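PDB 2G3B: putative TetR-family transcriptional regulator from Rhodococcus sp., which probably represses transcription by binding regulatory DNA through an N-terminal helix-turn-helix. Local coordinates for the interface of chains A and B. Sequence-based numbering; all coordinates share one arbitrary frame. Chains: chain A/B, putative TetR-family transcriptional regulator.

Contact 1: the interface of chains A and B. Residues chain A 122, 125-126, 153, 156-157, 160; chain B 165, 170.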
ATOM      1  N   THR A 122     -10.286  -8.214   2.413  1.00 31.51           N
ATOM      2  CA  THR A 122      -8.849  -8.523   2.400  1.00 31.37           C
ATOM      3  C   THR A 122      -8.633  -9.936   2.981  1.00 31.91           C
ATOM      4  O   THR A 122      -7.824 -10.728   2.437  1.00 31.76           O
ATOM      5  CB  THR A 122      -8.044  -7.491   3.222  1.00 32.59           C
ATOM      6  OG1 THR A 122      -8.245  -6.212   2.658  1.00 30.28           O
ATOM      7  CG2 THR A 122      -6.520  -7.820   3.254  1.00 32.28           C
ATOM      8  N   TRP A 125      -9.180 -12.580   0.346  1.00 28.66           N
ATOM      9  CA  TRP A 125      -8.031 -12.664  -0.552  1.00 29.80           C
ATOM     10  C   TRP A 125      -6.881 -13.414   0.125  1.00 29.84           C
ATOM     11  O   TRP A 125      -6.288 -14.359  -0.441  1.00 30.90           O
ATOM     12  CB  TRP A 125      -7.594 -11.236  -0.947  1.00 29.25           C
ATOM     13  CG  TRP A 125      -6.380 -11.125  -1.821  1.00 28.38           C
ATOM     14  CD1 TRP A 125      -5.846 -12.095  -2.657  1.00 30.09           C
ATOM     15  CD2 TRP A 125      -5.533  -9.960  -1.951  1.00 28.33           C
ATOM     16  NE1 TRP A 125      -4.691 -11.567  -3.282  1.00 29.97           N
ATOM     17  CE2 TRP A 125      -4.485 -10.285  -2.848  1.00 30.10           C
ATOM     18  CE3 TRP A 125      -5.539  -8.693  -1.340  1.00 29.06           C
ATOM     19  CZ2 TRP A 125      -3.477  -9.368  -3.198  1.00 33.38           C
ATOM     20  CZ3 TRP A 125      -4.540  -7.779  -1.664  1.00 29.32           C
ATOM     21  CH2 TRP A 125      -3.520  -8.119  -2.584  1.00 32.28           C
ATOM     22  N   VAL A 126      -6.560 -12.985   1.322  1.00 30.04           N
ATOM     23  CA  VAL A 126      -5.520 -13.650   2.128  1.00 29.82           C
ATOM     24  C   VAL A 126      -5.755 -15.183   2.256  1.00 30.14           C
ATOM     25  O   VAL A 126      -4.836 -15.993   2.129  1.00 30.60           O
ATOM     26  CB  VAL A 126      -5.484 -12.986   3.524  1.00 30.94           C
ATOM     27  CG1 VAL A 126      -4.615 -13.833   4.511  1.00 27.11           C
ATOM     28  CG2 VAL A 126      -4.846 -11.549   3.407  1.00 31.67           C
ATOM     29  N   VAL A 153      -0.570 -13.172   4.550  1.00 32.83           N
ATOM     30  CA  VAL A 153      -0.722 -11.752   4.909  1.00 33.76           C
ATOM     31  C   VAL A 153       0.421 -10.961   4.270  1.00 33.05           C
ATOM     32  O   VAL A 153       0.217  -9.915   3.634  1.00 30.37           O
ATOM     33  CB  VAL A 153      -0.744 -11.511   6.452  1.00 35.12           C
ATOM     34  CG1 VAL A 153      -0.563 -10.000   6.779  1.00 36.01           C
ATOM     35  CG2 VAL A 153      -2.080 -12.026   7.057  1.00 37.37           C
ATOM     36  N   THR A 156       0.339 -10.891   0.245  1.00 31.91           N
ATOM     37  CA  THR A 156      -0.709  -9.996  -0.276  1.00 30.79           C
ATOM     38  C   THR A 156      -0.387  -8.553   0.074  1.00 30.52           C
ATOM     39  O   THR A 156      -0.693  -7.640  -0.707  1.00 29.99           O
ATOM     40  CB  THR A 156      -2.090 -10.371   0.210  1.00 30.21           C
ATOM     41  OG1 THR A 156      -2.099 -10.365   1.633  1.00 31.77           O
ATOM     42  CG2 THR A 156      -2.504 -11.769  -0.341  1.00 28.83           C
ATOM     43  N   ALA A 157       0.183  -8.331   1.264  1.00 29.01           N
ATOM     44  CA  ALA A 157       0.632  -6.977   1.627  1.00 30.32           C
ATOM     45  C   ALA A 157       1.717  -6.462   0.655  1.00 30.15           C
ATOM     46  O   ALA A 157       1.734  -5.272   0.283  1.00 30.39           O
ATOM     47  CB  ALA A 157       1.129  -6.918   3.097  1.00 28.67           C
ATOM     48  N   GLU A 160       0.045  -5.219  -2.456  1.00 30.74           N
ATOM     49  CA  GLU A 160      -0.516  -3.890  -2.260  1.00 33.25           C
ATOM     50  C   GLU A 160       0.568  -2.790  -2.264  1.00 31.55           C
ATOM     51  O   GLU A 160       0.383  -1.741  -2.835  1.00 30.05           O
ATOM     52  CB  GLU A 160      -1.278  -3.866  -0.908  1.00 32.41           C
ATOM     53  CG  GLU A 160      -2.675  -4.551  -1.010  1.00 34.61           C
ATOM     54  CD  GLU A 160      -3.553  -4.188   0.196  1.00 39.30           C
ATOM     55  OE1 GLU A 160      -3.702  -2.978   0.510  1.00 48.86           O
ATOM     56  OE2 GLU A 160      -4.089  -5.091   0.842  1.00 44.86           O
TER
ATOM     57  N   ARG B 165      -2.109  -1.457   5.994  1.00 31.37           N
ATOM     58  CA  ARG B 165      -3.023  -2.243   6.817  1.00 32.55           C
ATOM     59  C   ARG B 165      -3.009  -1.893   8.300  1.00 32.80           C
ATOM     60  O   ARG B 165      -4.071  -1.836   8.941  1.00 33.40           O
ATOM     61  CB  ARG B 165      -2.718  -3.723   6.661  1.00 33.54           C
ATOM     62  CG  ARG B 165      -3.034  -4.171   5.218  1.00 32.80           C
ATOM     63  CD  ARG B 165      -2.934  -5.619   5.110  1.00 35.02           C
ATOM     64  NE  ARG B 165      -3.085  -5.995   3.708  1.00 35.40           N
ATOM     65  CZ  ARG B 165      -2.985  -7.235   3.262  1.00 34.96           C
ATOM     66  NH1 ARG B 165      -2.778  -8.230   4.123  1.00 34.78           N
ATOM     67  NH2 ARG B 165      -3.099  -7.465   1.968  1.00 30.98           N
ATOM     68  N   GLU B 170      -6.089  -2.852  10.767  1.00 34.32           N
ATOM     69  CA  GLU B 170      -6.421  -4.170  10.300  1.00 34.67           C
ATOM     70  C   GLU B 170      -5.438  -5.193  10.837  1.00 35.37           C
ATOM     71  O   GLU B 170      -5.766  -6.388  10.904  1.00 36.54           O
ATOM     72  CB  GLU B 170      -6.414  -4.183   8.759  1.00 34.71           C
ATOM     73  CG  GLU B 170      -7.146  -5.363   8.186  1.00 34.13           C
ATOM     74  CD  GLU B 170      -7.247  -5.231   6.669  1.00 33.30           C
ATOM     75  OE1 GLU B 170      -7.886  -4.283   6.193  1.00 34.99           O
ATOM     76  OE2 GLU B 170      -6.670  -6.044   5.972  1.00 35.90           O
TER

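Contact 2: the interface of chains A and B. Residues chain A 22, 110; chain B 19-20, 22-23.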
ATOM      1  N   ARG A  22     -14.627  10.153  -2.153  1.00 46.20           N
ATOM      2  CA  ARG A  22     -15.349  11.458  -2.150  1.00 47.99           C
ATOM      3  C   ARG A  22     -15.981  11.837  -3.500  1.00 49.30           C
ATOM      4  O   ARG A  22     -16.900  12.680  -3.571  1.00 49.03           O
ATOM      5  CB  ARG A  22     -14.433  12.588  -1.703  1.00 48.73           C
ATOM      6  CG  ARG A  22     -13.143  12.688  -2.507  1.00 50.91           C
ATOM      7  CD  ARG A  22     -12.051  13.412  -1.724  1.00 53.11           C
ATOM      8  NE  ARG A  22     -12.573  14.575  -1.012  1.00 54.46           N
ATOM      9  CZ  ARG A  22     -13.113  15.633  -1.613  1.00 56.21           C
ATOM     10  NH1 ARG A  22     -13.209  15.653  -2.944  1.00 55.38           N
ATOM     11  NH2 ARG A  22     -13.562  16.659  -0.883  1.00 54.08           N
ATOM     12  N   TYR A 110      -8.769   6.993   7.406  1.00 40.41           N
ATOM     13  CA  TYR A 110      -9.483   8.074   8.056  1.00 41.71           C
ATOM     14  C   TYR A 110     -11.021   7.967   7.951  1.00 42.02           C
ATOM     15  O   TYR A 110     -11.742   8.658   8.665  1.00 41.29           O
ATOM     16  CB  TYR A 110      -8.890   9.446   7.650  1.00 42.46           C
ATOM     17  CG  TYR A 110      -8.828   9.651   6.175  1.00 43.39           C
ATOM     18  CD1 TYR A 110      -9.923  10.146   5.502  1.00 44.48           C
ATOM     19  CD2 TYR A 110      -7.679   9.305   5.440  1.00 41.69           C
ATOM     20  CE1 TYR A 110      -9.897  10.332   4.127  1.00 46.87           C
ATOM     21  CE2 TYR A 110      -7.629   9.496   4.096  1.00 46.93           C
ATOM     22  CZ  TYR A 110      -8.768  10.015   3.416  1.00 46.95           C
ATOM     23  OH  TYR A 110      -8.778  10.192   2.025  1.00 46.56           O
TER
ATOM     24  N   ARG B  19      -7.587  14.276   6.726  1.00 40.14           N
ATOM     25  CA  ARG B  19      -8.536  14.796   5.749  1.00 39.78           C
ATOM     26  C   ARG B  19      -8.246  14.150   4.424  1.00 39.13           C
ATOM     27  O   ARG B  19      -9.141  14.007   3.568  1.00 37.42           O
ATOM     28  CB  ARG B  19      -8.353  16.298   5.602  1.00 40.36           C
ATOM     29  CG  ARG B  19      -9.028  17.168   6.675  1.00 43.23           C
ATOM     30  CD  ARG B  19      -8.143  18.348   7.123  1.00 49.02           C
ATOM     31  NE  ARG B  19      -8.784  19.212   8.128  1.00 55.22           N
ATOM     32  CZ  ARG B  19      -8.407  19.363   9.408  1.00 56.38           C
ATOM     33  NH1 ARG B  19      -7.363  18.704   9.917  1.00 56.70           N
ATOM     34  NH2 ARG B  19      -9.095  20.188  10.194  1.00 56.02           N
ATOM     35  N   GLY B  20      -6.983  13.747   4.240  1.00 36.20           N
ATOM     36  CA  GLY B  20      -6.588  13.241   2.950  1.00 34.47           C
ATOM     37  C   GLY B  20      -6.279  14.419   2.043  1.00 33.27           C
ATOM     38  O   GLY B  20      -6.631  15.572   2.332  1.00 31.95           O
ATOM     39  N   ARG B  22      -6.920  14.685  -1.384  1.00 31.20           N
ATOM     40  CA  ARG B  22      -7.891  15.056  -2.384  1.00 31.05           C
ATOM     41  C   ARG B  22      -8.871  16.145  -1.855  1.00 31.30           C
ATOM     42  O   ARG B  22      -9.422  16.055  -0.736  1.00 30.67           O
ATOM     43  CB  ARG B  22      -8.567  13.785  -3.005  1.00 31.66           C
ATOM     44  CG  ARG B  22      -9.145  14.041  -4.420  1.00 30.59           C
ATOM     45  CD  ARG B  22     -10.059  12.896  -4.890  1.00 31.69           C
ATOM     46  NE  ARG B  22      -9.403  11.584  -5.059  1.00 36.66           N
ATOM     47  CZ  ARG B  22      -8.938  11.137  -6.216  1.00 38.69           C
ATOM     48  NH1 ARG B  22      -9.015  11.911  -7.295  1.00 43.36           N
ATOM     49  NH2 ARG B  22      -8.417   9.927  -6.309  1.00 38.21           N
ATOM     50  N   GLY B  23      -9.043  17.222  -2.623  1.00 31.48           N
ATOM     51  CA  GLY B  23      -9.826  18.370  -2.135  1.00 32.24           C
ATOM     52  C   GLY B  23      -9.275  19.119  -0.911  1.00 33.90           C
ATOM     53  O   GLY B  23      -9.970  19.975  -0.319  1.00 32.23           O
TER

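Contact 3: the interface of chains A and B. Residues chain A 109-110, 115; chain B 17, 99, 102, 164, 167-168.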
ATOM      1  N   VAL A 109      -8.235   4.527   6.312  1.00 36.16           N
ATOM      2  CA  VAL A 109      -7.376   5.045   7.397  1.00 37.82           C
ATOM      3  C   VAL A 109      -8.142   6.112   8.153  1.00 39.38           C
ATOM      4  O   VAL A 109      -8.197   6.134   9.404  1.00 40.36           O
ATOM      5  CB  VAL A 109      -6.021   5.595   6.874  1.00 36.27           C
ATOM      6  CG1 VAL A 109      -5.237   6.291   8.016  1.00 39.24           C
ATOM      7  CG2 VAL A 109      -5.191   4.485   6.256  1.00 35.19           C
ATOM      8  N   TYR A 110      -8.769   6.993   7.406  1.00 40.41           N
ATOM      9  CA  TYR A 110      -9.483   8.074   8.056  1.00 41.71           C
ATOM     10  C   TYR A 110     -11.021   7.967   7.951  1.00 42.02           C
ATOM     11  O   TYR A 110     -11.742   8.658   8.665  1.00 41.29           O
ATOM     12  CB  TYR A 110      -8.890   9.446   7.650  1.00 42.46           C
ATOM     13  CG  TYR A 110      -8.828   9.651   6.175  1.00 43.39           C
ATOM     14  CD1 TYR A 110      -9.923  10.146   5.502  1.00 44.48           C
ATOM     15  CD2 TYR A 110      -7.679   9.305   5.440  1.00 41.69           C
ATOM     16  CE1 TYR A 110      -9.897  10.332   4.127  1.00 46.87           C
ATOM     17  CE2 TYR A 110      -7.629   9.496   4.096  1.00 46.93           C
ATOM     18  CZ  TYR A 110      -8.768  10.015   3.416  1.00 46.95           C
ATOM     19  OH  TYR A 110      -8.778  10.192   2.025  1.00 46.56           O
ATOM     20  N   ARG A 115     -13.520   0.278   7.297  1.00 35.16           N
ATOM     21  CA  ARG A 115     -12.471  -0.642   7.829  1.00 34.15           C
ATOM     22  C   ARG A 115     -12.954  -2.060   7.925  1.00 33.64           C
ATOM     23  O   ARG A 115     -12.227  -2.996   7.485  1.00 33.45           O
ATOM     24  CB  ARG A 115     -11.960  -0.167   9.201  1.00 34.60           C
ATOM     25  CG  ARG A 115     -11.126   1.095   9.106  1.00 35.00           C
ATOM     26  CD  ARG A 115     -10.773   1.558  10.506  1.00 33.46           C
ATOM     27  NE  ARG A 115      -9.895   2.737  10.412  1.00 38.43           N
ATOM     28  CZ  ARG A 115      -9.336   3.315  11.466  1.00 44.60           C
ATOM     29  NH1 ARG A 115      -9.562   2.827  12.699  1.00 39.60           N
ATOM     30  NH2 ARG A 115      -8.560   4.371  11.295  1.00 45.80           N
TER
ATOM     31  N   ALA B  17      -2.979  14.016   7.116  1.00 36.29           N
ATOM     32  CA  ALA B  17      -3.187  12.712   7.749  1.00 39.00           C
ATOM     33  C   ALA B  17      -4.668  12.360   8.011  1.00 40.92           C
ATOM     34  O   ALA B  17      -5.066  11.178   7.943  1.00 43.75           O
ATOM     35  CB  ALA B  17      -2.418  12.681   9.080  1.00 39.52           C
ATOM     36  N   LEU B  99       1.065   8.066   9.033  1.00 33.96           N
ATOM     37  CA  LEU B  99      -0.271   8.355   8.445  1.00 33.12           C
ATOM     38  C   LEU B  99      -0.164   9.329   7.278  1.00 32.04           C
ATOM     39  O   LEU B  99      -0.807   9.158   6.229  1.00 32.04           O
ATOM     40  CB  LEU B  99      -1.144   8.999   9.516  1.00 34.30           C
ATOM     41  CG  LEU B  99      -1.616   8.146  10.704  1.00 36.37           C
ATOM     42  CD1 LEU B  99      -2.007   8.936  12.007  1.00 38.91           C
ATOM     43  CD2 LEU B  99      -2.856   7.382  10.148  1.00 38.86           C
ATOM     44  N   ASN B 102       1.634   7.760   4.319  1.00 32.74           N
ATOM     45  CA  ASN B 102       0.688   6.825   3.668  1.00 32.98           C
ATOM     46  C   ASN B 102      -0.269   7.580   2.724  1.00 32.70           C
ATOM     47  O   ASN B 102      -0.582   7.136   1.578  1.00 31.59           O
ATOM     48  CB  ASN B 102      -0.117   6.117   4.770  1.00 33.97           C
ATOM     49  CG  ASN B 102      -1.042   5.009   4.245  1.00 38.78           C
ATOM     50  OD1 ASN B 102      -0.600   3.932   3.882  1.00 44.37           O
ATOM     51  ND2 ASN B 102      -2.324   5.280   4.222  1.00 38.45           N
ATOM     52  N   GLY B 164       0.122   0.166   5.363  1.00 33.49           N
ATOM     53  CA  GLY B 164      -1.237   0.622   5.009  1.00 31.63           C
ATOM     54  C   GLY B 164      -2.303  -0.145   5.787  1.00 32.63           C
ATOM     55  O   GLY B 164      -3.322   0.439   6.198  1.00 34.60           O
ATOM     56  N   LEU B 167      -2.226   1.024   9.567  1.00 32.48           N
ATOM     57  CA  LEU B 167      -2.884   2.307   9.742  1.00 32.40           C
ATOM     58  C   LEU B 167      -4.391   2.228   9.632  1.00 33.24           C
ATOM     59  O   LEU B 167      -5.082   3.122  10.127  1.00 33.88           O
ATOM     60  CB  LEU B 167      -2.279   3.346   8.793  1.00 31.76           C
ATOM     61  CG  LEU B 167      -0.828   3.676   9.063  1.00 34.65           C
ATOM     62  CD1 LEU B 167      -0.246   4.379   7.848  1.00 36.94           C
ATOM     63  CD2 LEU B 167      -0.582   4.509  10.322  1.00 36.17           C
ATOM     64  N   CYS B 168      -4.897   1.148   9.018  1.00 32.63           N
ATOM     65  CA  CYS B 168      -6.341   0.800   8.968  1.00 34.16           C
ATOM     66  C   CYS B 168      -6.797   0.066  10.225  1.00 34.03           C
ATOM     67  O   CYS B 168      -7.967  -0.284  10.356  1.00 34.54           O
ATOM     68  CB  CYS B 168      -6.591  -0.169   7.778  1.00 33.86           C
ATOM     69  SG  CYS B 168      -6.665   0.691   6.275  1.00 38.66           S
TER

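Contact 1: the interface of chains A and B
A:Thr122 and A:Ala157 sandwich the guanidinium of B:Arg165 in this part of the two-fold interface between the C-terminal regulatory domains of a TetR-family protein. The methyl CG2 of A:Thr122 sits over the centre of one face, 3.6 Å from CZ of B:Arg165. CA of A:Ala157 covers the opposite face, nearer the rim. A:Trp125 turns its ring 64° from the guanidinium, and one ring face is covered by the methyl CG2 of A:Thr156. Toward the polar rim, NH2 of the extended B:Arg165 donates a hydrogen bond of 3.1 Å to the hydroxyl OG1 of A:Thr156, which lies in the guanidinium plane. That hydroxyl donates in turn to the carbonyl O of A:Val153. Side-on, NE and NH2 of B:Arg165 both grip OE2 of A:Glu160, NH2 in a salt bridge of 2.8 Å and NE in a hydrogen bond of 3.2 Å. Both approach from the same face of the carboxylate, NH2 on the anti side, 35° out of plane, and NE from above; the carboxylate is turned 44° from the guanidinium. A methionine in place of this arginine would probably leave A:Glu160 without its countercharge and the hydroxyl of A:Thr156 without its donor. Outermost, OE2 of B:Glu170 rests 3.3 Å from CG2 of A:Thr122.

Contact 2: the interface of chains A and B
A:Arg22 and B:Arg22 pack their aliphatic parts together where the N-terminal DNA-binding domains approach each other, just ahead of the predicted helix-turn-helix, in the two-fold pair of the deposited assembly, in line with the dimers usual for TetR-family regulators. The methylene CD of A:Arg22 meets CB of B:Arg22 at 3.7 Å and CD of B:Arg22 at 3.8 Å, the two side chains crossing at a slant. Both side chains bend at chi3; in A:Arg22 the bend (-42°) lays the guanidinium over the backbone carbonyl of B:Arg22, with NE of A:Arg22 3.5 Å from O of B:Arg22, while the head of B:Arg22 diverges from it. The rim of the same face reaches over CA of B:Gly23. The carbonyl oxygen facing the guanidinium probably offers it a mild electrostatic attraction. The two guanidinium planes are only 16° from parallel, but they do not stack. Beside this pair, the ring of A:Tyr110 presents one face to the backbone at B:Arg19 and B:Gly20. CZ of A:Tyr110 is 3.9 Å from CA of B:Gly20, and its CE1 is 3.8 Å from the carbonyl O of B:Arg19. At the C-terminal end of helix 92-110, chi1 of A:Tyr110 (54°) sets CG between the backbone N and the carbonyl carbon, turning the ring toward B:Gly20.

Contact 3: the interface of chains A and B
A:Val109 buries 91 Å² against chain B, the largest share in this patch, by packing its two methyls against B:Leu99, B:Asn102, B:Leu167 and B:Cys168. Methyl CG1 of A:Val109, anti to the backbone N (chi1 173°), presses on CD2 of B:Leu99 at 3.4 Å, a tight carbon contact. CG2 of A:Val109 points toward the amide ND2 of B:Asn102, 3.6 Å away, and also touches CB of B:Leu167 at 4.0 Å. The valine and B:Leu167 run alongside each other in a common direction, whereas B:Leu99 meets the valine at an angle. On the other flank, CG2 of A:Val109 is 4.1 Å from the thiol SG of B:Cys168. B:Cys168 hides 25 Å²; its carbonyl O lies 3.4 Å from the methylene CD of A:Arg115, and one face of that guanidinium covers its carbonyl carbon near the rim. The extended A:Arg115 side chain brings NH2 into a 2.6 Å hydrogen bond with the carbonyl O of A:Val109, the donor tilted 29° from the carbonyl plane, which probably steadies the end of helix 92-110. The carbonyl O of B:Ala17 lies obliquely above the rim of the A:Tyr110 ring. In the fold, the C-terminal end of helix 92-110 and the start of helix 115-139 in chain A rest against helices 92-107 and 148-167 of chain B and the loop following the latter, beside helix 3-19.

The three contacts trace one path along the dimer interface, from the regulatory domains to the DNA-binding end. C-alpha centres of contact 1 and contact 3 are about 14 Å apart, those of contact 3 and contact 2 about 11 Å, and those of contact 1 and contact 2 about 23 Å, which puts contact 3 in the middle. Contacts 2 and 3 share A:Tyr110, helix 92-110 of chain A and helix 3-19 of chain B; contacts 1 and 3 both draw on helix 115-139 of chain A and helix 148-167 of chain B. Such continuity could couple changes in the regulatory domains to the spacing of the DNA-binding domains.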